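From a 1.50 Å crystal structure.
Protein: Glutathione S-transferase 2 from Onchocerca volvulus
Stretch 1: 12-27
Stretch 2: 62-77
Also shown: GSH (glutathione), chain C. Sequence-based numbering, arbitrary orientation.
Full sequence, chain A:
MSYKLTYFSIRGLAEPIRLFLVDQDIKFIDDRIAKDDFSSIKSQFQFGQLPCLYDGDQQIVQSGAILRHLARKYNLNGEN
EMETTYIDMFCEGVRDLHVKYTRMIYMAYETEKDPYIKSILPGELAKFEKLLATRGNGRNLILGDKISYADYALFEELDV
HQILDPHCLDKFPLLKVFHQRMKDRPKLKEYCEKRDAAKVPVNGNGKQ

Stretch 1, residues 12-27: GLAEPIRLFLVDQDIK
Stretch 2 (62-77) QSGAILRHLARKYNLN

The helix running to Asp23 and helix 63-73 of this glutathione S-transferase run nearly parallel (15°), their axes 10.0 Å apart at closest approach, with Leu13 beside Ser63, Ile17 beside Leu67 and Gln24 beside Tyr74. No hydrogen bond crosses between them; the contact, made mainly by apolar side chains, buries 670 Å² summed over both sides. Ile17 (chi1 m, chi2 t) is a knob among Ser63, Ile66, Leu67 and Leu70; being branched, it fills the hole with both arms: CD1 lies 3.7 Å from Ile66 CG2, CG1 3.8 Å from Leu67 CD1, and CG2 4.0 Å from Leu70 CD1. Leu67 leaves CA sideways, but off-well angles (chi1 -135°, chi2 29°) bring its end to Ile17, Pro16 and Phe20. Phe20 (chi1 t, chi2 121°) offers a flat ring face to Leu70 CB, 4.0 Å from the ring centroid; Tyr74 CB sits at the ring edge, and Phe20 CE1 reaches Leu76 CD2 at 3.6 Å. Beyond the first helix, Asp25 adopts positive phi (56°) in a Schellman motif, with Ile26 N hydrogen-bonded to Leu21 O (2.9 Å). Ile26 (m, t) points its CB toward the second stretch and lays CD1 over the face of the Tyr74 ring (chi1 -89°, chi2 77°), 3.5 Å from its centroid. At the other end, Ser63 (chi1 p) has CB 4.0 Å from Leu13 O, while its OG donates to glutathione O11 (2.6 Å) and its N to O12 (2.9 Å).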

# COMPACT_ATOMS: atom_id res chain seq x y z
N GLY A 12 12.13 -10.30 2.42
CA GLY A 12 11.68 -8.95 2.14
C GLY A 12 10.26 -8.86 1.63
O GLY A 12 9.36 -9.53 2.12
N LEU A 13 10.05 -8.01 0.64
CA LEU A 13 8.72 -7.74 0.09
C LEU A 13 8.22 -8.81 -0.82
O LEU A 13 7.02 -8.87 -1.08
CB LEU A 13 8.75 -6.43 -0.70
CG LEU A 13 9.09 -5.18 0.09
CD1 LEU A 13 9.18 -4.01 -0.87
CD2 LEU A 13 8.06 -4.91 1.18
N ALA A 14 9.11 -9.65 -1.33
CA ALA A 14 8.73 -10.69 -2.27
C ALA A 14 8.12 -11.86 -1.58
O ALA A 14 7.40 -12.60 -2.23
CB ALA A 14 9.91 -11.16 -3.08
N GLU A 15 8.43 -12.09 -0.30
CA GLU A 15 8.14 -13.39 0.27
C GLU A 15 6.64 -13.70 0.28
O GLU A 15 6.27 -14.84 0.02
CB GLU A 15 8.77 -13.58 1.63
CG GLU A 15 8.83 -15.02 2.07
CD GLU A 15 9.81 -15.85 1.27
OE1 GLU A 15 10.60 -15.30 0.49
OE2 GLU A 15 9.79 -17.08 1.46
N PRO A 16 5.74 -12.76 0.58
CA PRO A 16 4.31 -13.12 0.52
C PRO A 16 3.89 -13.58 -0.85
O PRO A 16 2.99 -14.44 -0.96
CB PRO A 16 3.60 -11.86 0.95
CG PRO A 16 4.60 -11.19 1.81
CD PRO A 16 5.94 -11.40 1.13
N ILE A 17 4.50 -13.02 -1.90
CA ILE A 17 4.21 -13.45 -3.28
C ILE A 17 4.74 -14.86 -3.52
O ILE A 17 4.07 -15.72 -4.08
CB ILE A 17 4.73 -12.44 -4.29
CG1 ILE A 17 4.10 -11.04 -4.08
CG2 ILE A 17 4.51 -12.96 -5.69
CD1 ILE A 17 4.96 -9.93 -4.61
N ARG A 18 5.98 -15.11 -3.13
CA ARG A 18 6.53 -16.45 -3.23
C ARG A 18 5.65 -17.45 -2.50
O ARG A 18 5.37 -18.52 -3.01
CB ARG A 18 7.93 -16.48 -2.64
CG ARG A 18 8.96 -15.72 -3.42
CD ARG A 18 10.32 -15.84 -2.87
NE ARG A 18 11.32 -15.01 -3.53
CZ ARG A 18 12.10 -14.15 -2.91
NH1 ARG A 18 11.97 -13.90 -1.64
NH2 ARG A 18 13.03 -13.49 -3.61
N LEU A 19 5.18 -17.10 -1.31
CA LEU A 19 4.35 -18.00 -0.53
C LEU A 19 3.05 -18.30 -1.26
O LEU A 19 2.60 -19.44 -1.26
CB LEU A 19 4.08 -17.43 0.86
CG LEU A 19 5.30 -17.38 1.79
CD1 LEU A 19 5.12 -16.42 2.95
CD2 LEU A 19 5.62 -18.79 2.32
N PHE A 20 2.41 -17.27 -1.83
CA PHE A 20 1.20 -17.45 -2.64
C PHE A 20 1.44 -18.48 -3.74
O PHE A 20 0.69 -19.44 -3.87
CB PHE A 20 0.78 -16.08 -3.20
CG PHE A 20 -0.47 -16.09 -4.04
CD1 PHE A 20 -1.55 -15.31 -3.65
CD2 PHE A 20 -0.58 -16.79 -5.22
CE1 PHE A 20 -2.70 -15.25 -4.41
CE2 PHE A 20 -1.75 -16.72 -5.98
CZ PHE A 20 -2.80 -15.95 -5.56
N LEU A 21 2.50 -18.29 -4.51
CA LEU A 21 2.80 -19.11 -5.67
C LEU A 21 3.10 -20.53 -5.22
O LEU A 21 2.62 -21.49 -5.79
CB LEU A 21 3.95 -18.49 -6.45
CG LEU A 21 3.67 -17.14 -7.10
CD1 LEU A 21 4.93 -16.48 -7.52
CD2 LEU A 21 2.75 -17.31 -8.32
N VAL A 22 3.89 -20.67 -4.18
CA VAL A 22 4.27 -21.99 -3.68
C VAL A 22 3.02 -22.71 -3.17
O VAL A 22 2.79 -23.86 -3.52
CB VAL A 22 5.32 -21.89 -2.57
CG1 VAL A 22 5.44 -23.20 -1.85
CG2 VAL A 22 6.67 -21.51 -3.15
N ASP A 23 2.20 -22.06 -2.36
CA ASP A 23 1.05 -22.71 -1.77
C ASP A 23 0.01 -23.10 -2.80
O ASP A 23 -0.64 -24.14 -2.68
CB ASP A 23 0.42 -21.82 -0.72
CG ASP A 23 -0.67 -22.52 0.04
OD1 ASP A 23 -1.84 -22.06 -0.06
OD2 ASP A 23 -0.42 -23.50 0.74
N GLN A 24 -0.17 -22.25 -3.80
CA GLN A 24 -1.12 -22.49 -4.89
C GLN A 24 -0.55 -23.41 -5.97
O GLN A 24 -1.26 -23.75 -6.91
CB GLN A 24 -1.59 -21.17 -5.49
CG GLN A 24 -2.52 -20.36 -4.59
CD GLN A 24 -3.68 -21.16 -4.11
OE1 GLN A 24 -4.38 -21.75 -4.92
NE2 GLN A 24 -3.86 -21.25 -2.81
N ASP A 25 0.70 -23.83 -5.80
CA ASP A 25 1.41 -24.68 -6.75
C ASP A 25 1.46 -24.10 -8.15
O ASP A 25 1.30 -24.81 -9.16
CB ASP A 25 0.84 -26.10 -6.74
CG ASP A 25 1.85 -27.11 -7.12
OD1 ASP A 25 1.44 -28.20 -7.59
OD2 ASP A 25 3.08 -26.92 -6.97
N ILE A 26 1.69 -22.79 -8.22
CA ILE A 26 1.92 -22.07 -9.46
C ILE A 26 3.42 -22.07 -9.66
O ILE A 26 4.17 -21.43 -8.89
CB ILE A 26 1.38 -20.63 -9.40
CG1 ILE A 26 -0.10 -20.63 -9.09
CG2 ILE A 26 1.72 -19.89 -10.70
CD1 ILE A 26 -0.57 -19.25 -8.62
N LYS A 27 3.88 -22.82 -10.64
CA LYS A 27 5.31 -22.91 -10.87
C LYS A 27 5.81 -21.61 -11.45
O LYS A 27 5.19 -21.01 -12.32
CB LYS A 27 5.65 -24.09 -11.78
CG LYS A 27 5.02 -25.39 -11.36
CD LYS A 27 5.46 -25.83 -10.01
CE LYS A 27 5.15 -27.34 -9.91
NZ LYS A 27 5.32 -27.94 -8.58
N GLN A 62 5.30 -3.42 -8.02
CA GLN A 62 4.51 -3.08 -6.84
C GLN A 62 3.94 -4.33 -6.21
O GLN A 62 3.00 -4.93 -6.71
CB GLN A 62 3.44 -2.02 -7.10
CG GLN A 62 4.03 -0.65 -7.39
CD GLN A 62 4.64 0.06 -6.20
OE1 GLN A 62 5.33 1.10 -6.37
NE2 GLN A 62 4.41 -0.45 -5.04
N SER A 63 4.51 -4.70 -5.06
CA SER A 63 4.17 -5.94 -4.41
C SER A 63 2.68 -6.08 -4.18
O SER A 63 2.15 -7.17 -4.36
CB SER A 63 4.92 -6.10 -3.10
OG SER A 63 4.60 -5.08 -2.15
N GLY A 64 1.98 -5.02 -3.78
CA GLY A 64 0.55 -5.14 -3.57
C GLY A 64 -0.25 -5.36 -4.83
O GLY A 64 -1.24 -6.08 -4.86
N ALA A 65 0.18 -4.72 -5.91
CA ALA A 65 -0.48 -4.90 -7.21
C ALA A 65 -0.24 -6.30 -7.75
O ALA A 65 -1.12 -6.90 -8.33
CB ALA A 65 0.00 -3.87 -8.22
N ILE A 66 0.96 -6.83 -7.51
CA ILE A 66 1.29 -8.19 -7.92
C ILE A 66 0.39 -9.16 -7.19
O ILE A 66 -0.23 -10.05 -7.79
CB ILE A 66 2.79 -8.51 -7.64
CG1 ILE A 66 3.72 -7.67 -8.52
CG2 ILE A 66 3.05 -10.01 -7.82
CD1 ILE A 66 5.18 -7.66 -8.06
N LEU A 67 0.31 -9.01 -5.88
CA LEU A 67 -0.52 -9.90 -5.07
C LEU A 67 -1.99 -9.86 -5.48
O LEU A 67 -2.63 -10.90 -5.59
CB LEU A 67 -0.35 -9.55 -3.60
CG LEU A 67 -0.14 -10.49 -2.46
CD1 LEU A 67 0.58 -11.77 -2.82
CD2 LEU A 67 0.62 -9.66 -1.42
N ARG A 68 -2.54 -8.66 -5.69
CA ARG A 68 -3.95 -8.57 -6.09
C ARG A 68 -4.20 -9.12 -7.48
O ARG A 68 -5.24 -9.70 -7.75
CB ARG A 68 -4.48 -7.14 -5.97
CG ARG A 68 -4.74 -6.76 -4.53
CD ARG A 68 -5.28 -5.37 -4.36
NE ARG A 68 -4.25 -4.40 -4.53
CZ ARG A 68 -3.43 -3.99 -3.58
NH1 ARG A 68 -3.55 -4.54 -2.35
NH2 ARG A 68 -2.50 -3.10 -3.83
N HIS A 69 -3.25 -8.96 -8.39
CA HIS A 69 -3.39 -9.54 -9.71
C HIS A 69 -3.43 -11.06 -9.63
O HIS A 69 -4.27 -11.71 -10.22
CB HIS A 69 -2.26 -9.08 -10.62
CG HIS A 69 -2.08 -9.91 -11.83
ND1 HIS A 69 -2.86 -9.76 -12.95
CD2 HIS A 69 -1.19 -10.89 -12.12
CE1 HIS A 69 -2.46 -10.61 -13.88
NE2 HIS A 69 -1.44 -11.30 -13.40
N LEU A 70 -2.49 -11.64 -8.89
CA LEU A 70 -2.49 -13.08 -8.72
C LEU A 70 -3.77 -13.55 -8.04
O LEU A 70 -4.35 -14.59 -8.42
CB LEU A 70 -1.27 -13.50 -7.93
CG LEU A 70 0.06 -13.43 -8.69
CD1 LEU A 70 1.17 -13.69 -7.69
CD2 LEU A 70 0.08 -14.43 -9.82
N ALA A 71 -4.21 -12.80 -7.03
CA ALA A 71 -5.43 -13.12 -6.32
C ALA A 71 -6.64 -13.17 -7.25
O ALA A 71 -7.45 -14.08 -7.16
CB ALA A 71 -5.65 -12.15 -5.24
N ARG A 72 -6.79 -12.20 -8.13
CA ARG A 72 -7.92 -12.23 -9.08
C ARG A 72 -7.81 -13.43 -10.03
O ARG A 72 -8.78 -14.14 -10.25
CB ARG A 72 -8.01 -10.93 -9.88
CG ARG A 72 -8.54 -9.77 -9.09
CD ARG A 72 -8.73 -8.50 -9.92
NE ARG A 72 -7.47 -8.00 -10.48
CZ ARG A 72 -6.69 -7.11 -9.90
NH1 ARG A 72 -7.03 -6.60 -8.73
NH2 ARG A 72 -5.56 -6.71 -10.48
N LYS A 73 -6.62 -13.69 -10.54
CA LYS A 73 -6.43 -14.76 -11.49
C LYS A 73 -6.75 -16.12 -10.87
O LYS A 73 -7.34 -16.99 -11.53
CB LYS A 73 -5.01 -14.79 -11.99
CG LYS A 73 -4.77 -14.03 -13.24
CD LYS A 73 -3.33 -14.32 -13.73
CE LYS A 73 -3.24 -15.42 -14.73
NZ LYS A 73 -1.98 -15.33 -15.58
N TYR A 74 -6.41 -16.29 -9.60
CA TYR A 74 -6.54 -17.57 -8.92
C TYR A 74 -7.67 -17.63 -7.90
O TYR A 74 -7.72 -18.55 -7.10
CB TYR A 74 -5.20 -17.99 -8.30
CG TYR A 74 -4.37 -18.77 -9.28
CD1 TYR A 74 -3.69 -18.14 -10.30
CD2 TYR A 74 -4.37 -20.17 -9.25
CE1 TYR A 74 -2.99 -18.90 -11.26
CE2 TYR A 74 -3.64 -20.94 -10.18
CZ TYR A 74 -2.97 -20.29 -11.17
OH TYR A 74 -2.24 -21.04 -12.09
N ASN A 75 -8.57 -16.65 -7.93
CA ASN A 75 -9.74 -16.66 -7.06
C ASN A 75 -9.44 -16.63 -5.58
O ASN A 75 -10.12 -17.25 -4.77
CB ASN A 75 -10.60 -17.90 -7.42
CG ASN A 75 -12.08 -17.78 -7.06
OD1 ASN A 75 -12.79 -18.82 -6.89
ND2 ASN A 75 -12.57 -16.59 -6.91
N LEU A 76 -8.38 -15.88 -5.22
CA LEU A 76 -7.96 -15.67 -3.84
C LEU A 76 -8.19 -14.21 -3.42
O LEU A 76 -7.49 -13.71 -2.55
CB LEU A 76 -6.49 -16.07 -3.65
CG LEU A 76 -6.24 -17.44 -3.05
CD1 LEU A 76 -6.59 -18.52 -4.04
CD2 LEU A 76 -4.80 -17.58 -2.57
N ASN A 77 -9.18 -13.57 -4.00
CA ASN A 77 -9.52 -12.15 -3.77
C ASN A 77 -10.89 -12.00 -3.11
O ASN A 77 -11.51 -10.97 -3.25
CB ASN A 77 -9.53 -11.43 -5.11
CG ASN A 77 -9.48 -9.92 -5.00
OD1 ASN A 77 -10.04 -9.23 -5.88
ND2 ASN A 77 -8.74 -9.42 -4.07
N1 GSH C . 6.04 -0.07 -2.74
CA1 GSH C . 7.03 -0.95 -3.23
C1 GSH C . 6.54 -2.33 -3.40
O11 GSH C . 5.69 -2.73 -2.44
O12 GSH C . 6.86 -3.23 -4.26
CB1 GSH C . 8.40 -0.91 -2.72
CG1 GSH C . 9.50 -1.52 -3.56
CD1 GSH C . 10.85 -1.35 -2.90
OE1 GSH C . 10.96 -0.52 -1.83
N2 GSH C . 11.86 -2.03 -3.37
CA2 GSH C . 13.20 -2.01 -2.79
C2 GSH C . 14.19 -1.92 -3.89
O2 GSH C . 13.89 -2.42 -5.14
CB2 GSH C . 13.48 -3.31 -2.03
SG2 GSH C . 12.58 -3.37 -0.47
N3 GSH C . 15.36 -1.35 -3.66
CA3 GSH C . 16.30 -1.29 -4.75
C3 GSH C . 16.62 0.12 -5.11
O31 GSH C . 15.79 1.14 -4.95
O32 GSH C . 17.89 0.34 -5.65